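Local coordinates for uncharacterized protein (Uncultured organism, PDB 5IBZ), which is a putative cyclase that binds acetylphosphate and may have arylformamidase activity, at residues E15-W20 with R273-Y278; S125-V130 with T144-E149; L172-T177 with L223-G228; G205-W210 with I282-E287. One frame throughout, in Å; residues are numbered along the deposited sequence.

Contacts 1 and 2 adjoin, their centres about 12 Å apart. The Trp20 ring of contact 1 lies against the turn 125-130 of contact 2, and Arg273 NE probably bonds to Ser125 O. Contacts 3 and 4 form a second pair, with centres about 14 Å apart, and meet where Leu206 packs on Met226 and Thr227. Contacts 1 and 4 lie on opposite sides of the chain's centre, with centres about 28 Å apart, although 273-278 and 282-287 are joined through Glu281 of the acetylphosphate pocket. The side chains of Met226 and Ile282 come within about 7 Å of a bound acetylphosphate. Those of Arg273 and Leu126 stay about 13 Å from one.

Contact 1 (E15-W20 with R273-Y278)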
loop_
_atom_site.group_PDB
_atom_site.type_symbol
_atom_site.label_atom_id
_atom_site.label_comp_id
_atom_site.label_asym_id
_atom_site.label_seq_id
_atom_site.Cartn_x
_atom_site.Cartn_y
_atom_site.Cartn_z
ATOM N N GLU B 15 -9.470 -38.873 -9.837
ATOM C CA GLU B 15 -10.548 -39.646 -10.458
ATOM C C GLU B 15 -11.344 -40.416 -9.408
ATOM O O GLU B 15 -12.538 -40.653 -9.577
ATOM C CB GLU B 15 -9.992 -40.603 -11.521
ATOM C CG GLU B 15 -9.316 -39.894 -12.708
ATOM C CD GLU B 15 -10.180 -38.807 -13.330
ATOM O OE1 GLU B 15 -11.422 -38.961 -13.339
ATOM O OE2 GLU B 15 -9.616 -37.794 -13.806
ATOM N N LYS B 16 -10.689 -40.793 -8.317
ATOM C CA LYS B 16 -11.385 -41.496 -7.243
ATOM C C LYS B 16 -12.168 -40.535 -6.345
ATOM O O LYS B 16 -13.160 -40.937 -5.729
ATOM C CB LYS B 16 -10.393 -42.301 -6.393
ATOM N N LEU B 17 -11.738 -39.274 -6.265
ATOM C CA LEU B 17 -12.318 -38.363 -5.279
ATOM C C LEU B 17 -12.350 -36.908 -5.724
ATOM O O LEU B 17 -11.426 -36.137 -5.459
ATOM C CB LEU B 17 -11.541 -38.468 -3.964
ATOM C CG LEU B 17 -12.161 -37.789 -2.747
ATOM C CD1 LEU B 17 -13.436 -38.480 -2.326
ATOM C CD2 LEU B 17 -11.152 -37.804 -1.622
ATOM N N ASN B 18 -13.434 -36.520 -6.375
ATOM C CA ASN B 18 -13.592 -35.128 -6.775
ATOM C C ASN B 18 -15.063 -34.771 -6.923
ATOM O O ASN B 18 -15.931 -35.669 -7.034
ATOM C CB ASN B 18 -12.842 -34.840 -8.081
ATOM C CG ASN B 18 -13.516 -35.432 -9.282
ATOM O OD1 ASN B 18 -14.502 -34.888 -9.772
ATOM N ND2 ASN B 18 -12.997 -36.562 -9.770
ATOM N N ASN B 19 -15.339 -33.474 -6.890
ATOM C CA ASN B 19 -16.672 -32.964 -7.132
ATOM C C ASN B 19 -16.830 -32.250 -8.476
ATOM O O ASN B 19 -17.783 -31.503 -8.667
ATOM C CB ASN B 19 -17.072 -32.004 -6.007
ATOM C CG ASN B 19 -17.352 -32.707 -4.718
ATOM O OD1 ASN B 19 -17.900 -33.813 -4.706
ATOM N ND2 ASN B 19 -17.002 -32.057 -3.603
ATOM N N TRP B 20 -15.926 -32.480 -9.418
ATOM C CA TRP B 20 -16.063 -31.853 -10.725
ATOM C C TRP B 20 -17.363 -32.312 -11.377
ATOM O O TRP B 20 -17.671 -33.501 -11.383
ATOM C CB TRP B 20 -14.882 -32.184 -11.627
ATOM C CG TRP B 20 -13.571 -31.581 -11.187
ATOM C CD1 TRP B 20 -13.216 -31.167 -9.920
ATOM C CD2 TRP B 20 -12.446 -31.323 -12.023
ATOM N NE1 TRP B 20 -11.924 -30.682 -9.933
ATOM C CE2 TRP B 20 -11.432 -30.765 -11.214
ATOM C CE3 TRP B 20 -12.192 -31.514 -13.380
ATOM C CZ2 TRP B 20 -10.185 -30.392 -11.735
ATOM C CZ3 TRP B 20 -10.960 -31.149 -13.887
ATOM C CH2 TRP B 20 -9.976 -30.597 -13.075
ATOM N N ARG B 273 -8.837 -27.838 -5.322
ATOM C CA ARG B 273 -9.031 -28.290 -6.696
ATOM C C ARG B 273 -10.009 -29.447 -6.847
ATOM O O ARG B 273 -10.902 -29.387 -7.689
ATOM C CB ARG B 273 -7.695 -28.693 -7.316
ATOM C CG ARG B 273 -7.830 -29.269 -8.706
ATOM C CD ARG B 273 -6.538 -29.857 -9.139
ATOM N NE ARG B 273 -6.515 -30.233 -10.537
ATOM C CZ ARG B 273 -6.789 -31.436 -11.018
ATOM N NH1 ARG B 273 -7.187 -32.417 -10.212
ATOM N NH2 ARG B 273 -6.684 -31.664 -12.326
ATOM N N ASP B 274 -9.827 -30.519 -6.085
ATOM C CA ASP B 274 -10.607 -31.712 -6.354
ATOM C C ASP B 274 -12.035 -31.591 -5.791
ATOM O O ASP B 274 -12.999 -31.937 -6.484
ATOM C CB ASP B 274 -9.892 -32.946 -5.789
ATOM C CG ASP B 274 -8.553 -33.211 -6.462
ATOM O OD1 ASP B 274 -8.421 -32.895 -7.654
ATOM O OD2 ASP B 274 -7.634 -33.737 -5.800
ATOM N N LEU B 275 -12.180 -31.137 -4.546
ATOM C CA LEU B 275 -13.507 -31.051 -3.911
ATOM C C LEU B 275 -14.211 -29.698 -4.037
ATOM O O LEU B 275 -15.440 -29.611 -3.869
ATOM C CB LEU B 275 -13.396 -31.392 -2.420
ATOM C CG LEU B 275 -12.811 -32.753 -2.048
ATOM C CD1 LEU B 275 -12.974 -32.983 -0.542
ATOM C CD2 LEU B 275 -13.438 -33.873 -2.838
ATOM N N GLY B 276 -13.453 -28.639 -4.305
ATOM C CA GLY B 276 -14.020 -27.306 -4.306
ATOM C C GLY B 276 -14.473 -26.881 -2.910
ATOM O O GLY B 276 -15.437 -26.127 -2.749
ATOM N N VAL B 277 -13.750 -27.342 -1.895
ATOM C CA VAL B 277 -14.013 -26.998 -0.492
ATOM C C VAL B 277 -13.091 -25.855 -0.058
ATOM O O VAL B 277 -11.896 -25.902 -0.296
ATOM C CB VAL B 277 -13.822 -28.248 0.387
ATOM C CG1 VAL B 277 -13.804 -27.897 1.875
ATOM C CG2 VAL B 277 -14.938 -29.272 0.102
ATOM N N TYR B 278 -13.663 -24.831 0.566
ATOM C CA TYR B 278 -12.935 -23.638 0.955
ATOM C C TYR B 278 -12.114 -23.880 2.210
ATOM O O TYR B 278 -12.462 -24.707 3.055
ATOM C CB TYR B 278 -13.927 -22.470 1.166
ATOM C CG TYR B 278 -14.616 -22.118 -0.125
ATOM C CD1 TYR B 278 -15.706 -22.856 -0.571
ATOM C CD2 TYR B 278 -14.157 -21.095 -0.932
ATOM C CE1 TYR B 278 -16.313 -22.583 -1.775
ATOM C CE2 TYR B 278 -14.763 -20.800 -2.132
ATOM C CZ TYR B 278 -15.838 -21.561 -2.568
ATOM O OH TYR B 278 -16.458 -21.276 -3.781
HETATM O O HOH W 1 -9.073 -35.686 -3.751
#
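Leu17 sets its CG 4.1 Å from Leu275 CD2. A water joins Leu17 O to Asp274 OD2, which has a second partner in Asn270. Asn18 lays CA and CB against Asp274 O. Its OD1 accepts from Trp20 N on a lone pair, an Asx turn, while its ND2 bonds back to His14 O. The loop 15-20 runs past the C-terminal end of helix 266-275 and donates to three successive carbonyls, those of Arg273, Asp274 and Leu275. Asn19 N meets Asp274 O at 2.8 Å. Asn19 ND2 lies 2.9 Å from Leu275 O, in the carbonyl plane on a lone pair, and Asn19 OD1 turns to Lys22. Trp20 NE1 donates to Arg273 O at 2.8 Å, and that oxygen lies close to the plane of the Trp20 ring. Trp20 CZ2 sits 3.6 Å above the centre of the Arg273 guanidinium, the two planes 52° apart. Arg273 NH1 also forms a salt bridge to Asp274 OD1.

Contact 2 (S125-V130 with T144-E149); sequences SLYNGV and TKLGIE
Leu146 and Val130 meet tip to tip at the tight part of this contact. Leu146 CD1 is 3.8 Å from Val130 CG2 and also 3.8 Å from Leu126 CB, so one methyl touches two residues of 125-130. Leu126 and Leu146 slide past each other in opposite directions. The other methyl, CD2, comes to the Tyr127 ring at its edge, 4.0 Å from CD2 of that ring and close to its plane. Leu146 CG stands anti to the carbonyl carbon (chi1 -53°), and chi2 of 179° carries CD1 on in an extended line toward the turn. Replacing Leu146 by an alanine would probably open a gap between Leu126, Tyr127 and Val130 and leave the tyrosine edge without its methyl neighbour. The looser side belongs to Lys145. Its CB touches Val130 CG1 at 3.8 Å, crossing obliquely. Lys145 is exposed, and its chain runs on extended beyond CG, with CD only loosely near Val130 CG2. Polar ties flank the apolar patch: Tyr127 OH bonds to Asp27, and Leu146 N to Gln28 OE1. Within 125-130, Leu126 N bonds to Val130 O at 2.7 Å and Gly129 N to Leu126 O at 3.0 Å. Gly129 and Val130 both face Leu126, the pattern of a G1 beta bulge, with glycine at its positive-phi position.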
loop_
_atom_site.group_PDB
_atom_site.type_symbol
_atom_site.label_atom_id
_atom_site.label_comp_id
_atom_site.label_asym_id
_atom_site.label_seq_id
_atom_site.Cartn_x
_atom_site.Cartn_y
_atom_site.Cartn_z
ATOM N N SER B 125 -4.800 -27.245 -14.080
ATOM C CA SER B 125 -6.227 -26.996 -13.923
ATOM C C SER B 125 -6.612 -26.810 -12.471
ATOM O O SER B 125 -6.070 -27.459 -11.582
ATOM C CB SER B 125 -7.061 -28.149 -14.496
ATOM O OG SER B 125 -6.813 -28.349 -15.879
ATOM N N LEU B 126 -7.575 -25.914 -12.273
ATOM C CA LEU B 126 -8.172 -25.656 -10.973
ATOM C C LEU B 126 -9.492 -26.420 -10.855
ATOM O O LEU B 126 -9.862 -27.189 -11.755
ATOM C CB LEU B 126 -8.385 -24.154 -10.776
ATOM C CG LEU B 126 -7.146 -23.300 -10.502
ATOM C CD1 LEU B 126 -6.365 -22.983 -11.764
ATOM C CD2 LEU B 126 -7.590 -22.039 -9.831
ATOM N N TYR B 127 -10.201 -26.220 -9.745
ATOM C CA TYR B 127 -11.524 -26.821 -9.551
ATOM C C TYR B 127 -12.392 -26.763 -10.826
ATOM O O TYR B 127 -12.450 -25.753 -11.516
ATOM C CB TYR B 127 -12.262 -26.140 -8.372
ATOM C CG TYR B 127 -13.737 -26.483 -8.385
ATOM C CD1 TYR B 127 -14.170 -27.772 -8.096
ATOM C CD2 TYR B 127 -14.676 -25.554 -8.766
ATOM C CE1 TYR B 127 -15.520 -28.107 -8.171
ATOM C CE2 TYR B 127 -16.023 -25.877 -8.844
ATOM C CZ TYR B 127 -16.431 -27.149 -8.560
ATOM O OH TYR B 127 -17.764 -27.456 -8.671
ATOM N N ASN B 128 -13.038 -27.882 -11.129
ATOM C CA ASN B 128 -13.986 -28.015 -12.237
ATOM C C ASN B 128 -13.376 -27.764 -13.607
ATOM O O ASN B 128 -14.078 -27.458 -14.574
ATOM C CB ASN B 128 -15.191 -27.088 -12.052
ATOM C CG ASN B 128 -16.494 -27.742 -12.474
ATOM O OD1 ASN B 128 -16.564 -28.952 -12.676
ATOM N ND2 ASN B 128 -17.524 -26.937 -12.633
ATOM N N GLY B 129 -12.071 -27.931 -13.692
ATOM C CA GLY B 129 -11.397 -27.861 -14.973
ATOM C C GLY B 129 -11.033 -26.462 -15.439
ATOM O O GLY B 129 -10.632 -26.262 -16.604
ATOM N N VAL B 130 -11.161 -25.496 -14.540
ATOM C CA VAL B 130 -10.817 -24.113 -14.873
ATOM C C VAL B 130 -9.325 -24.046 -15.191
ATOM O O VAL B 130 -8.508 -24.532 -14.425
ATOM C CB VAL B 130 -11.184 -23.165 -13.735
ATOM C CG1 VAL B 130 -10.571 -21.786 -13.938
ATOM C CG2 VAL B 130 -12.682 -23.070 -13.598
ATOM N N THR B 144 -10.331 -14.586 -13.083
ATOM C CA THR B 144 -11.458 -14.292 -13.966
ATOM C C THR B 144 -12.527 -15.371 -13.872
ATOM O O THR B 144 -13.676 -15.169 -14.289
ATOM C CB THR B 144 -11.030 -14.142 -15.441
ATOM O OG1 THR B 144 -10.548 -15.391 -15.965
ATOM C CG2 THR B 144 -9.972 -13.065 -15.572
ATOM N N LYS B 145 -12.121 -16.505 -13.313
ATOM C CA LYS B 145 -13.013 -17.572 -12.886
ATOM C C LYS B 145 -12.597 -17.937 -11.462
ATOM O O LYS B 145 -11.429 -17.813 -11.092
ATOM C CB LYS B 145 -12.928 -18.779 -13.829
ATOM C CG LYS B 145 -13.595 -18.555 -15.176
ATOM C CD LYS B 145 -13.626 -19.802 -16.034
ATOM C CE LYS B 145 -14.504 -19.568 -17.247
ATOM N NZ LYS B 145 -14.710 -20.844 -17.995
ATOM N N LEU B 146 -13.572 -18.373 -10.662
ATOM C CA LEU B 146 -13.351 -18.828 -9.285
ATOM C C LEU B 146 -12.853 -17.729 -8.332
ATOM O O LEU B 146 -12.307 -18.021 -7.255
ATOM C CB LEU B 146 -12.368 -19.998 -9.254
ATOM C CG LEU B 146 -12.680 -21.203 -10.162
ATOM C CD1 LEU B 146 -11.604 -22.273 -10.038
ATOM C CD2 LEU B 146 -14.053 -21.800 -9.874
ATOM N N GLY B 147 -13.075 -16.465 -8.697
ATOM C CA GLY B 147 -12.826 -15.373 -7.793
ATOM C C GLY B 147 -13.779 -15.449 -6.612
ATOM O O GLY B 147 -14.856 -16.054 -6.696
ATOM N N ILE B 148 -13.371 -14.856 -5.495
ATOM C CA ILE B 148 -14.147 -14.917 -4.263
ATOM C C ILE B 148 -15.516 -14.218 -4.401
ATOM O O ILE B 148 -16.401 -14.475 -3.579
ATOM C CB ILE B 148 -13.339 -14.321 -3.083
ATOM C CG1 ILE B 148 -13.879 -14.776 -1.730
ATOM C CG2 ILE B 148 -13.303 -12.797 -3.119
ATOM C CD1 ILE B 148 -13.593 -16.201 -1.394
ATOM N N GLU B 149 -15.734 -13.402 -5.432
ATOM C CA GLU B 149 -17.041 -12.744 -5.579
ATOM C C GLU B 149 -18.135 -13.782 -5.848
ATOM O O GLU B 149 -19.324 -13.518 -5.625
ATOM C CB GLU B 149 -17.032 -11.663 -6.680
ATOM C CG GLU B 149 -17.011 -12.111 -8.140
ATOM C CD GLU B 149 -15.661 -12.618 -8.650
ATOM O OE1 GLU B 149 -14.666 -12.676 -7.893
ATOM O OE2 GLU B 149 -15.623 -12.959 -9.856
#

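Contact 3 (L172-T177 with L223-G228); sequences LPEGYT and LNPMTG
Thr227 and Tyr176 make the main polar link. OG1 of Thr227 stands anti to its backbone N (chi1 -177°) and gives its proton to Tyr176 O at 2.8 Å, tilted 22° from the carbonyl plane. The same oxygen takes Gly228 N at 3.1 Å, nearly along the C=O axis, so two donors grip it. Thr227 OG1 also lies at the edge of the Tyr176 ring. Leu172 crosses Thr227 at about a right angle and brings CD1 to 3.7 Å from OG1. A valine in place of Thr227 would probably leave Tyr176 O with the Gly228 amide but without its second donor. Glu174 extends obliquely across Asn224 and Pro225. Its OE2 comes 3.2 Å from Asn224 CB and 3.4 Å from Pro225 CD. Gly175, third in the type II turn 173-176, has CA 3.9 Å from Pro225 CB. A CB at this glycine would clash with that proline carbon. One water accepts from both Gly175 N and Thr227 N. Tyr176 OH bonds to Asp182 of helix 180-190 and to Lys168. The pair Thr177 and Gly228 opens the small parallel sheet of 177-178 and 228-229, with helix 215-223 just before the second segment and Ile178 packed on Leu172 and Thr227.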
loop_
_atom_site.group_PDB
_atom_site.type_symbol
_atom_site.label_atom_id
_atom_site.label_comp_id
_atom_site.label_asym_id
_atom_site.label_seq_id
_atom_site.Cartn_x
_atom_site.Cartn_y
_atom_site.Cartn_z
ATOM N N LEU B 172 -1.900 -29.995 22.034
ATOM C CA LEU B 172 -1.433 -30.803 20.905
ATOM C C LEU B 172 0.064 -30.650 20.746
ATOM O O LEU B 172 0.572 -29.521 20.794
ATOM C CB LEU B 172 -2.111 -30.379 19.590
ATOM C CG LEU B 172 -3.619 -30.516 19.446
ATOM C CD1 LEU B 172 -4.031 -30.036 18.050
ATOM C CD2 LEU B 172 -4.025 -31.927 19.637
ATOM N N PRO B 173 0.785 -31.768 20.555
ATOM C CA PRO B 173 2.227 -31.680 20.310
ATOM C C PRO B 173 2.549 -30.867 19.075
ATOM O O PRO B 173 1.762 -30.796 18.133
ATOM C CB PRO B 173 2.651 -33.138 20.098
ATOM C CG PRO B 173 1.577 -33.949 20.671
ATOM C CD PRO B 173 0.321 -33.167 20.536
ATOM N N GLU B 174 3.744 -30.288 19.069
ATOM C CA GLU B 174 4.224 -29.561 17.903
ATOM C C GLU B 174 4.151 -30.468 16.682
ATOM O O GLU B 174 4.625 -31.609 16.712
ATOM C CB GLU B 174 5.661 -29.061 18.118
ATOM C CG GLU B 174 6.255 -28.386 16.887
ATOM C CD GLU B 174 7.660 -27.841 17.103
ATOM O OE1 GLU B 174 8.106 -27.736 18.261
ATOM O OE2 GLU B 174 8.325 -27.518 16.103
ATOM N N GLY B 175 3.533 -29.968 15.614
ATOM C CA GLY B 175 3.493 -30.687 14.356
ATOM C C GLY B 175 2.526 -31.868 14.311
ATOM O O GLY B 175 2.562 -32.664 13.380
ATOM N N TYR B 176 1.657 -31.987 15.311
ATOM C CA TYR B 176 0.736 -33.111 15.391
ATOM C C TYR B 176 -0.184 -33.183 14.168
ATOM O O TYR B 176 -0.786 -32.185 13.769
ATOM C CB TYR B 176 -0.099 -33.034 16.662
ATOM C CG TYR B 176 -1.084 -34.180 16.739
ATOM C CD1 TYR B 176 -0.651 -35.472 16.993
ATOM C CD2 TYR B 176 -2.435 -33.971 16.534
ATOM C CE1 TYR B 176 -1.537 -36.531 17.040
ATOM C CE2 TYR B 176 -3.331 -35.022 16.587
ATOM C CZ TYR B 176 -2.878 -36.298 16.845
ATOM O OH TYR B 176 -3.745 -37.371 16.886
ATOM N N THR B 177 -0.297 -34.373 13.581
ATOM C CA THR B 177 -1.226 -34.578 12.460
ATOM C C THR B 177 -2.606 -35.000 12.965
ATOM O O THR B 177 -2.775 -36.068 13.545
ATOM C CB THR B 177 -0.688 -35.626 11.464
ATOM O OG1 THR B 177 0.545 -35.166 10.895
ATOM C CG2 THR B 177 -1.693 -35.863 10.333
ATOM N N LEU B 223 9.595 -21.847 10.866
ATOM C CA LEU B 223 10.628 -22.759 10.389
ATOM C C LEU B 223 10.410 -24.195 10.846
ATOM O O LEU B 223 11.056 -25.108 10.352
ATOM C CB LEU B 223 12.007 -22.299 10.867
ATOM C CG LEU B 223 12.461 -20.931 10.346
ATOM C CD1 LEU B 223 13.746 -20.494 11.015
ATOM C CD2 LEU B 223 12.634 -20.965 8.845
ATOM N N ASN B 224 9.534 -24.396 11.813
ATOM C CA ASN B 224 9.401 -25.720 12.363
ATOM C C ASN B 224 8.012 -26.290 12.062
ATOM O O ASN B 224 7.153 -25.596 11.546
ATOM C CB ASN B 224 9.747 -25.671 13.851
ATOM C CG ASN B 224 11.255 -25.488 14.078
ATOM O OD1 ASN B 224 12.016 -26.460 14.055
ATOM N ND2 ASN B 224 11.692 -24.242 14.263
ATOM N N PRO B 225 7.835 -27.596 12.283
ATOM C CA PRO B 225 6.551 -28.205 11.921
ATOM C C PRO B 225 5.372 -27.570 12.637
ATOM O O PRO B 225 5.534 -27.087 13.751
ATOM C CB PRO B 225 6.699 -29.661 12.363
ATOM C CG PRO B 225 8.133 -29.888 12.472
ATOM C CD PRO B 225 8.753 -28.575 12.867
HETATM N N MSE B 226 4.215 -27.592 11.991
HETATM C CA MSE B 226 3.005 -26.987 12.548
HETATM C C MSE B 226 1.838 -27.963 12.496
HETATM O O MSE B 226 1.576 -28.570 11.459
HETATM C CB MSE B 226 2.668 -25.701 11.793
HETATM C CG MSE B 226 3.676 -24.601 12.040
HETATM SE SE MSE B 226 3.246 -22.981 11.037
HETATM C CE MSE B 226 3.680 -23.675 9.305
ATOM N N THR B 227 1.141 -28.115 13.623
ATOM C CA THR B 227 -0.001 -29.022 13.711
ATOM C C THR B 227 -1.109 -28.659 12.718
ATOM O O THR B 227 -1.358 -27.490 12.438
ATOM C CB THR B 227 -0.588 -29.041 15.145
ATOM O OG1 THR B 227 -1.657 -29.995 15.224
ATOM C CG2 THR B 227 -1.115 -27.686 15.554
ATOM N N GLY B 228 -1.769 -29.668 12.165
ATOM C CA GLY B 228 -2.927 -29.423 11.313
ATOM C C GLY B 228 -3.500 -30.737 10.815
ATOM O O GLY B 228 -3.043 -31.813 11.230
HETATM O O HOH W 2 2.353 -27.243 16.098
#

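Contact 4 (G205-W210 with I282-E287); sequences GLVESW and IWWLEE
The first torsions of Val207 and Trp284 turn their side chains toward one another. Val207 CG1 lies between the backbone N and the carbonyl carbon (chi1 67°), while Trp284 CG is anti to its backbone N (chi1 -178°). CG1 then reaches 3.6 Å from Trp284 CE3, and the two side chains cross obliquely. The same methyl lies 3.6 Å from Trp283 O, a buried oxygen with no hydrogen-bond partner in the model. Val207 CG2 makes a longer apolar contact, 4.4 Å, with CG2 of Ile282, which follows Glu281 of the acetylphosphate pocket. Glu208 is extended beyond CG and approaches the indole obliquely, its CG 4.0 Å from Trp284 CH2. Its OE2 lies 3.3 Å from Glu286 CB. Two like charges come near here, Glu208 OE1 and Glu286 OE1 being 3.7 Å apart. A salt bridge from Arg203 to Glu208 OE1 would probably offset some of the repulsion. A water gives a proton to Glu208 OE2 and accepts one from Leu285 N, linking the segments. Trp284 NE1 gives a straight bond to Glu287 OE2 at 2.8 Å, in the ring plane. The 3-10 turn 206-209, between strand 199-203 and helix 215-223, thus packs on the link from strand 278-281 to helix 286-295. Leu285 touches Val201 and Arg203 of strand 199-203.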
loop_
_atom_site.group_PDB
_atom_site.type_symbol
_atom_site.label_atom_id
_atom_site.label_comp_id
_atom_site.label_asym_id
_atom_site.label_seq_id
_atom_site.Cartn_x
_atom_site.Cartn_y
_atom_site.Cartn_z
ATOM N N GLY B 205 -5.192 -24.838 18.537
ATOM C CA GLY B 205 -4.491 -24.066 19.555
ATOM C C GLY B 205 -3.290 -23.285 19.047
ATOM O O GLY B 205 -2.708 -22.499 19.794
ATOM N N LEU B 206 -2.895 -23.483 17.791
ATOM C CA LEU B 206 -1.588 -22.986 17.367
ATOM C C LEU B 206 -1.472 -21.457 17.492
ATOM O O LEU B 206 -0.463 -20.950 18.019
ATOM C CB LEU B 206 -1.274 -23.439 15.936
ATOM C CG LEU B 206 0.124 -23.050 15.439
ATOM C CD1 LEU B 206 1.206 -23.738 16.249
ATOM C CD2 LEU B 206 0.323 -23.315 13.938
ATOM N N VAL B 207 -2.486 -20.717 17.042
ATOM C CA VAL B 207 -2.415 -19.260 17.068
ATOM C C VAL B 207 -2.373 -18.718 18.512
ATOM O O VAL B 207 -1.904 -17.592 18.752
ATOM C CB VAL B 207 -3.599 -18.627 16.282
ATOM C CG1 VAL B 207 -4.910 -18.888 16.978
ATOM C CG2 VAL B 207 -3.389 -17.155 16.067
ATOM N N GLU B 208 -2.783 -19.532 19.482
ATOM C CA GLU B 208 -2.801 -19.105 20.887
ATOM C C GLU B 208 -1.400 -19.029 21.477
ATOM O O GLU B 208 -1.218 -18.539 22.605
ATOM C CB GLU B 208 -3.676 -20.052 21.717
ATOM C CG GLU B 208 -5.133 -20.027 21.281
ATOM C CD GLU B 208 -6.006 -21.133 21.900
ATOM O OE1 GLU B 208 -5.583 -21.764 22.897
ATOM O OE2 GLU B 208 -7.129 -21.331 21.383
ATOM N N SER B 209 -0.420 -19.516 20.725
ATOM C CA SER B 209 0.971 -19.482 21.164
ATOM C C SER B 209 1.785 -18.357 20.520
ATOM O O SER B 209 2.919 -18.124 20.913
ATOM C CB SER B 209 1.651 -20.833 20.881
ATOM O OG SER B 209 1.885 -21.069 19.488
ATOM N N TRP B 210 1.207 -17.638 19.568
ATOM C CA TRP B 210 1.982 -16.688 18.768
ATOM C C TRP B 210 2.318 -15.382 19.482
ATOM O O TRP B 210 3.455 -14.893 19.422
ATOM C CB TRP B 210 1.212 -16.362 17.481
ATOM C CG TRP B 210 1.741 -15.161 16.748
ATOM C CD1 TRP B 210 1.291 -13.870 16.833
ATOM C CD2 TRP B 210 2.823 -15.142 15.816
ATOM N NE1 TRP B 210 2.026 -13.058 16.014
ATOM C CE2 TRP B 210 2.968 -13.814 15.373
ATOM C CE3 TRP B 210 3.683 -16.119 15.314
ATOM C CZ2 TRP B 210 3.944 -13.441 14.463
ATOM C CZ3 TRP B 210 4.642 -15.749 14.414
ATOM C CH2 TRP B 210 4.763 -14.418 13.992
ATOM N N ILE B 282 -6.092 -18.965 10.224
ATOM C CA ILE B 282 -5.802 -17.952 11.253
ATOM C C ILE B 282 -7.080 -17.423 11.926
ATOM O O ILE B 282 -7.206 -16.253 12.305
ATOM C CB ILE B 282 -4.963 -16.745 10.707
ATOM C CG1 ILE B 282 -4.019 -17.187 9.570
ATOM C CG2 ILE B 282 -4.181 -16.159 11.873
ATOM C CD1 ILE B 282 -3.043 -16.109 9.102
ATOM N N TRP B 283 -8.029 -18.316 12.142
ATOM C CA TRP B 283 -9.183 -17.977 12.964
ATOM C C TRP B 283 -8.788 -18.038 14.443
ATOM O O TRP B 283 -7.778 -18.656 14.801
ATOM C CB TRP B 283 -10.362 -18.926 12.662
ATOM C CG TRP B 283 -10.965 -18.783 11.279
ATOM C CD1 TRP B 283 -10.316 -18.457 10.125
ATOM C CD2 TRP B 283 -12.340 -18.976 10.921
ATOM N NE1 TRP B 283 -11.199 -18.437 9.064
ATOM C CE2 TRP B 283 -12.449 -18.749 9.530
ATOM C CE3 TRP B 283 -13.492 -19.302 11.644
ATOM C CZ2 TRP B 283 -13.655 -18.864 8.852
ATOM C CZ3 TRP B 283 -14.692 -19.417 10.964
ATOM C CH2 TRP B 283 -14.765 -19.196 9.592
ATOM N N TRP B 284 -9.567 -17.374 15.298
ATOM C CA TRP B 284 -9.307 -17.300 16.733
ATOM C C TRP B 284 -10.447 -17.973 17.461
ATOM O O TRP B 284 -11.584 -17.491 17.428
ATOM C CB TRP B 284 -9.174 -15.848 17.208
ATOM C CG TRP B 284 -8.857 -15.779 18.675
ATOM C CD1 TRP B 284 -9.743 -15.607 19.701
ATOM C CD2 TRP B 284 -7.563 -15.912 19.274
ATOM N NE1 TRP B 284 -9.078 -15.629 20.907
ATOM C CE2 TRP B 284 -7.740 -15.813 20.671
ATOM C CE3 TRP B 284 -6.268 -16.116 18.767
ATOM C CZ2 TRP B 284 -6.664 -15.886 21.562
ATOM C CZ3 TRP B 284 -5.209 -16.189 19.654
ATOM C CH2 TRP B 284 -5.418 -16.083 21.036
ATOM N N LEU B 285 -10.152 -19.099 18.111
ATOM C CA LEU B 285 -11.203 -19.967 18.619
ATOM C C LEU B 285 -11.206 -20.153 20.130
ATOM O O LEU B 285 -12.030 -20.899 20.655
ATOM C CB LEU B 285 -11.076 -21.335 17.935
ATOM C CG LEU B 285 -11.189 -21.279 16.405
ATOM C CD1 LEU B 285 -11.033 -22.660 15.796
ATOM C CD2 LEU B 285 -12.498 -20.646 15.961
ATOM N N GLU B 286 -10.278 -19.502 20.828
ATOM C CA GLU B 286 -10.111 -19.749 22.258
ATOM C C GLU B 286 -11.365 -19.438 23.073
ATOM O O GLU B 286 -11.745 -20.213 23.965
ATOM C CB GLU B 286 -8.936 -18.934 22.812
ATOM C CG GLU B 286 -8.569 -19.400 24.239
ATOM C CD GLU B 286 -7.344 -18.724 24.831
ATOM O OE1 GLU B 286 -6.442 -18.326 24.079
ATOM O OE2 GLU B 286 -7.277 -18.610 26.073
ATOM N N GLU B 287 -12.001 -18.300 22.826
ATOM C CA GLU B 287 -13.166 -17.923 23.645
ATOM C C GLU B 287 -14.418 -18.696 23.258
ATOM O O GLU B 287 -15.222 -19.061 24.126
ATOM C CB GLU B 287 -13.430 -16.419 23.559
ATOM C CG GLU B 287 -12.557 -15.627 24.532
ATOM C CD GLU B 287 -11.068 -15.842 24.308
ATOM O OE1 GLU B 287 -10.425 -16.511 25.158
ATOM O OE2 GLU B 287 -10.537 -15.338 23.291
HETATM O O HOH W 3 -7.780 -20.525 18.803
#